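Local coordinates for protein Niban 2 (Homo sapiens, PDB 7CTP) that may suppress apoptosis and promote melanoma cell invasion, seen here as a piece that joins a PH domain to a long-helix region, at residues I345-A348 with L349-P352; F357-V360 with R361-F365; S484-R487 with K488-F491; F491-A494 with L495-S499. All blocks are in the same frame, centred on the assembly; numbering follows the deposited sequence.

Overall arrangement
Two long helices carry all four contacts, each a local run of neighbouring turns outside the PH domain's antiparallel sheet. Contacts 1 and 2 follow one another on helix 342-378, their centres 19 Å apart and their nearest atoms about 5 Å apart. Contacts 3 and 4 adjoin on helix 464-511 and share Phe-491. The two helices touch at contact 1, which meets both contact 3 and contact 4: Leu-349 CD2 lies 3.6 Å from Phe-491 CD1 and 3.5 Å from Ala-494 CB. Farther along, Phe-357 CD1 of contact 2 lies 3.8 Å from Arg-487 CD of contact 3. Contacts 2 and 4 do not touch, with centres 25 Å apart.

Contact 1: I345-A348 with L349-P352; sequences ILEA and LMVP
Leu-346 and Met-350 are tied by a backbone bond, Met-350 N giving its hydrogen to Leu-346 O at 2.8 Å. One residue earlier Leu-349 N does the same to Ile-345 O, with an N-H...O angle of 146°. Both nitrogens also reach weakly to the carbonyl three residues back, Leu-349 N to Leu-346 O and Met-350 N to Glu-347 O; the next rung of helix 342-378, Val-351 N to Glu-347 O, is weak, at 3.4 Å. At Pro-352 the ladder misses a rung, since the ring nitrogen carries no hydrogen; CD stands there instead, 3.2 Å from Ala-348 O, and the helix kinks.

The side-chain contacts are mostly carbon against carbonyl oxygen. Met-350 holds CG between its backbone N and carbonyl carbon (chi1 64°), which brings CG back onto the previous turn, 3.0 Å from Glu-347 O and 3.3 Å from Leu-346 O, a tight fit. Beside it, Val-351 sets CG2 3.4 Å from the same Glu-347 O.

The remaining apolar ends serve other parts of the fold. Leu-346 and Leu-349 both lean on Phe-491 of helix 464-511, Leu-346 also on Val-552 of helix 532-555, while Ala-348 touches Leu-413.

A proline within a helix costs one amide hydrogen bond, and here that loss coincides with a weak bond just before it; the turn keeps two sound i-to-i-4 bonds and weaker ones, and the methionine and proline carbons fill in close to the carbonyl oxygens.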
# COMPACT_ATOMS: atom_id res chain seq x y z
N ILE A 345 9.72 19.75 -0.01
CA ILE A 345 9.06 18.45 -0.12
C ILE A 345 8.16 18.21 1.08
O ILE A 345 7.02 17.75 0.93
CB ILE A 345 10.11 17.33 -0.28
CG1 ILE A 345 10.88 17.52 -1.59
CG2 ILE A 345 9.42 15.96 -0.25
CD1 ILE A 345 12.13 16.67 -1.67
N LEU A 346 8.65 18.53 2.28
CA LEU A 346 7.84 18.40 3.48
C LEU A 346 6.58 19.25 3.40
O LEU A 346 5.48 18.79 3.75
CB LEU A 346 8.67 18.77 4.71
CG LEU A 346 8.01 18.65 6.08
CD1 LEU A 346 7.50 17.24 6.32
CD2 LEU A 346 8.99 19.06 7.16
N GLU A 347 6.71 20.50 2.92
CA GLU A 347 5.55 21.37 2.80
C GLU A 347 4.51 20.77 1.86
O GLU A 347 3.31 20.80 2.15
CB GLU A 347 5.96 22.77 2.31
CG GLU A 347 4.80 23.78 2.39
CD GLU A 347 4.89 24.92 1.38
OE1 GLU A 347 6.02 25.31 1.00
OE2 GLU A 347 3.83 25.43 0.96
N ALA A 348 4.96 20.21 0.74
CA ALA A 348 4.03 19.61 -0.22
C ALA A 348 3.26 18.46 0.40
O ALA A 348 2.08 18.25 0.09
CB ALA A 348 4.78 19.14 -1.46
N LEU A 349 3.90 17.70 1.28
CA LEU A 349 3.25 16.55 1.89
C LEU A 349 2.37 16.96 3.07
O LEU A 349 1.32 16.35 3.31
CB LEU A 349 4.29 15.55 2.37
CG LEU A 349 3.80 14.16 2.74
CD1 LEU A 349 3.30 13.43 1.50
CD2 LEU A 349 4.93 13.41 3.40
N MET A 350 2.80 17.98 3.80
CA MET A 350 2.17 18.31 5.07
C MET A 350 0.77 18.87 4.88
O MET A 350 -0.16 18.53 5.62
CB MET A 350 3.03 19.31 5.81
CG MET A 350 3.23 20.65 5.19
SD MET A 350 3.39 22.02 6.37
CE MET A 350 1.67 22.28 6.82
N VAL A 351 0.61 19.74 3.89
CA VAL A 351 -0.61 20.53 3.75
C VAL A 351 -1.80 19.61 3.48
O VAL A 351 -2.75 19.62 4.28
CB VAL A 351 -0.43 21.61 2.67
CG1 VAL A 351 -1.76 22.33 2.42
CG2 VAL A 351 0.64 22.59 3.10
N PRO A 352 -1.80 18.79 2.42
CA PRO A 352 -2.98 17.93 2.21
C PRO A 352 -3.16 16.89 3.30
O PRO A 352 -4.29 16.62 3.70
CB PRO A 352 -2.70 17.29 0.85
CG PRO A 352 -1.22 17.31 0.72
CD PRO A 352 -0.80 18.58 1.36

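Contact 2: F357-V360 with R361-F365; sequences FTEV and RDVFF
Arg-361 begins the second half of this helical stretch by donating its N-H to Phe-357 O at 3.1 Å. Its side chain runs out extended, and NE forms a salt bridge with Asp-480, tying helix 342-378 to helix 464-511. Asp-362 N binds Thr-358 O, and the Asp-362 side chain lies alongside that of Thr-358, both pointing the same way, with OD2 4.0 Å from Thr-358 CG2. Asp-362 CG sits anti to its own carbonyl carbon (chi1 -65°), which turns the carboxylate back over the preceding turn. There OD2 comes within 4.3 Å of Glu-359 OE2, a meeting of like charges that one water bridges, donating to each oxygen at 2.7 Å and probably easing the repulsion. Val-363 N donates to Glu-359 O at 2.8 Å; the two side chains cross at a slant, Val-363 CG2 3.9 Å from Glu-359 OE1, whose hydrogen bond goes to Ser-403 OG. Phe-364 N closes the series on Val-360 O, while its ring leads off to Leu-472. With Phe-357, Val-360 and Phe-364 buried against helices 422-455 and 464-511, and the acids on another side, this is an amphipathic alpha-helix packed in a helical bundle.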
# COMPACT_ATOMS: atom_id res chain seq x y z
N PHE A 357 -6.40 14.80 7.99
CA PHE A 357 -6.57 14.38 9.38
C PHE A 357 -7.54 15.30 10.11
O PHE A 357 -8.34 14.84 10.93
CB PHE A 357 -5.22 14.34 10.09
CG PHE A 357 -4.45 13.05 9.87
CD1 PHE A 357 -3.85 12.78 8.65
CD2 PHE A 357 -4.31 12.13 10.89
CE1 PHE A 357 -3.15 11.61 8.44
CE2 PHE A 357 -3.59 10.95 10.70
CZ PHE A 357 -3.01 10.70 9.47
N THR A 358 -7.50 16.59 9.80
CA THR A 358 -8.48 17.52 10.37
C THR A 358 -9.89 17.21 9.88
O THR A 358 -10.85 17.27 10.66
CB THR A 358 -8.09 18.95 10.04
OG1 THR A 358 -6.85 19.26 10.71
CG2 THR A 358 -9.16 19.93 10.51
N GLU A 359 -10.04 16.84 8.60
CA GLU A 359 -11.35 16.47 8.09
C GLU A 359 -11.89 15.21 8.77
O GLU A 359 -13.08 15.13 9.07
CB GLU A 359 -11.30 16.30 6.57
CG GLU A 359 -12.65 15.95 5.92
CD GLU A 359 -13.64 17.12 5.89
OE1 GLU A 359 -14.81 16.88 5.51
OE2 GLU A 359 -13.26 18.26 6.22
N VAL A 360 -11.01 14.23 9.04
CA VAL A 360 -11.43 13.06 9.81
C VAL A 360 -12.00 13.50 11.16
O VAL A 360 -13.06 13.03 11.60
CB VAL A 360 -10.26 12.09 10.00
CG1 VAL A 360 -10.62 11.03 11.05
CG2 VAL A 360 -9.91 11.45 8.65
N ARG A 361 -11.30 14.41 11.83
CA ARG A 361 -11.75 14.94 13.12
C ARG A 361 -13.12 15.59 12.98
O ARG A 361 -14.03 15.35 13.79
CB ARG A 361 -10.72 15.94 13.64
CG ARG A 361 -10.87 16.34 15.12
CD ARG A 361 -10.07 17.61 15.38
NE ARG A 361 -9.79 17.84 16.80
CZ ARG A 361 -10.59 18.50 17.62
NH1 ARG A 361 -11.74 19.00 17.17
NH2 ARG A 361 -10.25 18.68 18.90
N ASP A 362 -13.30 16.40 11.94
CA ASP A 362 -14.57 17.10 11.76
C ASP A 362 -15.70 16.13 11.46
O ASP A 362 -16.82 16.31 11.96
CB ASP A 362 -14.43 18.14 10.64
CG ASP A 362 -13.45 19.25 11.00
OD1 ASP A 362 -13.01 19.31 12.17
OD2 ASP A 362 -13.12 20.06 10.10
N VAL A 363 -15.43 15.11 10.65
CA VAL A 363 -16.47 14.12 10.34
C VAL A 363 -16.83 13.33 11.59
O VAL A 363 -18.01 13.04 11.85
CB VAL A 363 -16.00 13.20 9.20
CG1 VAL A 363 -16.90 11.98 9.10
CG2 VAL A 363 -16.00 13.96 7.87
N PHE A 364 -15.83 12.98 12.39
CA PHE A 364 -16.06 12.26 13.64
C PHE A 364 -16.92 13.10 14.58
O PHE A 364 -17.92 12.62 15.13
CB PHE A 364 -14.73 11.93 14.29
CG PHE A 364 -14.84 11.37 15.68
CD1 PHE A 364 -15.45 10.15 15.91
CD2 PHE A 364 -14.33 12.07 16.76
CE1 PHE A 364 -15.56 9.63 17.19
CE2 PHE A 364 -14.43 11.56 18.05
CZ PHE A 364 -15.04 10.35 18.26
N PHE A 365 -16.55 14.37 14.75
CA PHE A 365 -17.28 15.29 15.62
C PHE A 365 -18.73 15.43 15.19
O PHE A 365 -19.64 15.42 16.03
CB PHE A 365 -16.57 16.64 15.61
CG PHE A 365 -17.09 17.62 16.62
CD1 PHE A 365 -16.53 17.69 17.88
CD2 PHE A 365 -18.11 18.50 16.29
CE1 PHE A 365 -16.98 18.61 18.81
CE2 PHE A 365 -18.56 19.42 17.22
CZ PHE A 365 -18.00 19.47 18.48
O HOH W 1 -11.81 19.95 7.70

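Contact 3: S484-R487 with K488-F491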
# COMPACT_ATOMS: atom_id res chain seq x y z
N SER A 484 -0.94 13.88 15.61
CA SER A 484 0.38 14.49 15.49
C SER A 484 1.48 13.44 15.51
O SER A 484 2.46 13.54 14.76
CB SER A 484 0.59 15.51 16.61
OG SER A 484 1.96 15.82 16.75
N SER A 485 1.34 12.41 16.36
CA SER A 485 2.30 11.31 16.37
C SER A 485 2.34 10.61 15.02
O SER A 485 3.42 10.39 14.45
CB SER A 485 1.94 10.31 17.47
OG SER A 485 2.10 10.89 18.75
N VAL A 486 1.16 10.28 14.49
CA VAL A 486 1.08 9.53 13.24
C VAL A 486 1.61 10.36 12.08
O VAL A 486 2.37 9.87 11.24
CB VAL A 486 -0.36 9.06 12.99
CG1 VAL A 486 -0.52 8.53 11.56
CG2 VAL A 486 -0.74 7.98 14.00
N ARG A 487 1.26 11.65 12.04
CA ARG A 487 1.71 12.49 10.94
C ARG A 487 3.22 12.72 10.99
O ARG A 487 3.88 12.69 9.94
CB ARG A 487 0.94 13.81 10.93
CG ARG A 487 -0.42 13.67 10.27
CD ARG A 487 -1.17 14.99 10.22
NE ARG A 487 -1.60 15.41 11.55
CZ ARG A 487 -1.32 16.60 12.07
NH1 ARG A 487 -0.62 17.47 11.36
NH2 ARG A 487 -1.74 16.91 13.29
N LYS A 488 3.79 12.92 12.18
CA LYS A 488 5.24 13.12 12.23
C LYS A 488 5.99 11.90 11.73
O LYS A 488 6.98 12.02 10.99
CB LYS A 488 5.71 13.46 13.64
CG LYS A 488 7.22 13.81 13.64
CD LYS A 488 7.97 13.36 14.89
CE LYS A 488 9.46 13.15 14.61
NZ LYS A 488 10.22 14.43 14.41
N ARG A 489 5.54 10.71 12.14
CA ARG A 489 6.15 9.47 11.67
C ARG A 489 6.00 9.32 10.16
O ARG A 489 6.93 8.89 9.47
CB ARG A 489 5.53 8.28 12.39
CG ARG A 489 6.18 6.92 12.12
CD ARG A 489 5.35 5.79 12.74
NE ARG A 489 4.68 6.24 13.97
CZ ARG A 489 3.44 5.89 14.33
NH1 ARG A 489 2.71 5.08 13.56
NH2 ARG A 489 2.93 6.35 15.46
N PHE A 490 4.83 9.69 9.65
CA PHE A 490 4.56 9.58 8.22
C PHE A 490 5.44 10.52 7.42
O PHE A 490 6.01 10.13 6.39
CB PHE A 490 3.08 9.86 7.97
CG PHE A 490 2.70 9.95 6.52
CD1 PHE A 490 2.75 8.84 5.69
CD2 PHE A 490 2.27 11.15 5.98
CE1 PHE A 490 2.39 8.94 4.35
CE2 PHE A 490 1.91 11.25 4.65
CZ PHE A 490 1.97 10.14 3.83
N PHE A 491 5.59 11.77 7.88
CA PHE A 491 6.42 12.73 7.17
C PHE A 491 7.89 12.31 7.20
O PHE A 491 8.60 12.46 6.20
CB PHE A 491 6.27 14.13 7.78
CG PHE A 491 4.87 14.67 7.73
CD1 PHE A 491 4.01 14.34 6.71
CD2 PHE A 491 4.43 15.51 8.74
CE1 PHE A 491 2.72 14.86 6.68
CE2 PHE A 491 3.15 16.03 8.72
CZ PHE A 491 2.29 15.70 7.69
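Phe-491 lays its ring against the carbonyl of Arg-487, whose O lies over one face, 3.0 Å above the plane and displaced toward the rim, beside CG and CD2. Having CG anti to the carbonyl carbon (chi1 -60°) sends the ring back along the helix, where its CE2 also meets Arg-487 CB at 3.8 Å. The same oxygen takes Phe-491 N at 2.8 Å, the N-H almost straight at 164°, and is therefore approached by both amide and ring. Replacing Phe-491 with an alanine would probably uncover this carbonyl and open a gap beside Leu-346 and Leu-349.

On another side of the helix, the Arg-489 guanidinium passes with a face over Val-486 CA, 4.3 Å above its plane, and NH2 lies 4.3 Å from Val-486 CG2. Phe-490 CB presses on Val-486 O at 3.3 Å. The Arg-487 guanidinium goes elsewhere, NE bonding to Ser-483 OG.

Helix 464-511 thus runs between several others: Phe-491 and Arg-487 face helix 342-378, Val-486 and Phe-490 meet helix 422-455 at His-435 and Ala-432, and Lys-488 lies against Leu-549 and Val-552 of helix 532-555.

Contact 4: F491-A494 with L495-S499; sequences FREA and LLQIS
Arg-492 presents one face of its guanidinium to Leu-496, whose CD1 sits 3.5 Å above the plane, shifted toward the rim and nearest to NH2. The second pair of flat groups, the Glu-493 carboxylate and the Gln-497 amide, are turned 43° from each other. Their closest approach is not between polar ends: Gln-497 NE2 lies only 3.0 Å from Glu-493 CG, short enough that the exact placing of the two ends is doubtful, and although Glu-493 OE1 is 3.4 Å from NE2, the angle is too poor for a hydrogen bond. The amide is fixed from its other end, where OE1 takes a hydrogen bond from Arg-431 NH2, outside both segments; Glu-493 OE2 makes only a long, weak ion pair with Arg-431 NH2. With an alanine in place of Glu-493, the Gln-497 NE2 end would probably lose the CG it packs on, leaving a gap beside it, and Arg-431 would lose this distant negative charge.

Both pairs are i-to-i+4 neighbours on one alpha-helix of a helical bundle, in adjacent rows, each amide bonding four residues back. Leu-495 N reaches Phe-491 O at 3.0 Å, and Leu-496 N and Gln-497 N repeat the step. Ile-498 N to Ala-494 O is more bent, 137° at the hydrogen. Leu-496, its CG anti to the carbonyl carbon (chi1 -74°), brings that carbon 3.3 Å from Arg-492 O.

Around the helix, Ala-494 meets Leu-349 and Phe-428, while Leu-495 and Leu-496 both press on Ile-548 of helix 532-555. Leu-495 O receives two donors from Ser-499, OG at 2.8 Å and N at 2.9 Å, from opposite faces of its plane.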
# COMPACT_ATOMS: atom_id res chain seq x y z
N PHE A 491 5.59 11.77 7.88
CA PHE A 491 6.42 12.73 7.17
C PHE A 491 7.89 12.31 7.20
O PHE A 491 8.60 12.46 6.20
CB PHE A 491 6.27 14.13 7.78
CG PHE A 491 4.87 14.67 7.73
CD1 PHE A 491 4.01 14.34 6.71
CD2 PHE A 491 4.43 15.51 8.74
CE1 PHE A 491 2.72 14.86 6.68
CE2 PHE A 491 3.15 16.03 8.72
CZ PHE A 491 2.29 15.70 7.69
N ARG A 492 8.36 11.81 8.35
CA ARG A 492 9.73 11.34 8.47
C ARG A 492 9.98 10.16 7.53
O ARG A 492 10.97 10.14 6.80
CB ARG A 492 10.00 10.95 9.93
CG ARG A 492 11.23 10.07 10.19
CD ARG A 492 11.00 9.24 11.46
NE ARG A 492 12.18 8.50 11.90
CZ ARG A 492 12.54 7.30 11.45
NH1 ARG A 492 13.63 6.71 11.93
NH2 ARG A 492 11.81 6.69 10.53
N GLU A 493 9.06 9.19 7.55
CA GLU A 493 9.17 8.03 6.66
C GLU A 493 9.20 8.45 5.20
O GLU A 493 10.04 7.97 4.43
CB GLU A 493 8.00 7.07 6.92
CG GLU A 493 7.90 5.96 5.88
CD GLU A 493 6.68 5.06 6.03
OE1 GLU A 493 6.86 3.89 6.44
OE2 GLU A 493 5.55 5.50 5.70
N ALA A 494 8.32 9.37 4.80
CA ALA A 494 8.24 9.78 3.41
C ALA A 494 9.49 10.52 2.96
O ALA A 494 9.99 10.30 1.85
CB ALA A 494 7.00 10.65 3.18
N LEU A 495 10.02 11.40 3.82
CA LEU A 495 11.24 12.11 3.48
C LEU A 495 12.41 11.15 3.33
O LEU A 495 13.26 11.32 2.44
CB LEU A 495 11.55 13.16 4.54
CG LEU A 495 10.65 14.39 4.54
CD1 LEU A 495 11.02 15.29 5.70
CD2 LEU A 495 10.83 15.12 3.23
N LEU A 496 12.49 10.15 4.21
CA LEU A 496 13.54 9.13 4.09
C LEU A 496 13.39 8.33 2.81
O LEU A 496 14.38 8.03 2.13
CB LEU A 496 13.49 8.21 5.31
CG LEU A 496 14.01 8.79 6.62
CD1 LEU A 496 13.72 7.87 7.78
CD2 LEU A 496 15.51 9.05 6.52
N GLN A 497 12.15 7.98 2.46
CA GLN A 497 11.92 7.16 1.27
C GLN A 497 12.14 7.93 -0.03
O GLN A 497 12.33 7.30 -1.07
CB GLN A 497 10.51 6.58 1.32
CG GLN A 497 10.38 5.48 2.37
CD GLN A 497 8.98 4.91 2.47
OE1 GLN A 497 8.17 5.05 1.56
NE2 GLN A 497 8.72 4.21 3.56
N ILE A 498 12.13 9.26 0.01
CA ILE A 498 12.51 10.04 -1.17
C ILE A 498 14.02 10.29 -1.21
O ILE A 498 14.64 10.21 -2.27
CB ILE A 498 11.73 11.37 -1.20
CG1 ILE A 498 10.25 11.11 -1.54
CG2 ILE A 498 12.37 12.34 -2.19
CD1 ILE A 498 9.31 12.19 -1.05
N SER A 499 14.63 10.57 -0.06
CA SER A 499 16.01 11.05 -0.06
C SER A 499 17.03 9.91 -0.11
O SER A 499 18.07 10.05 -0.77
CB SER A 499 16.23 11.92 1.18
OG SER A 499 16.09 11.17 2.37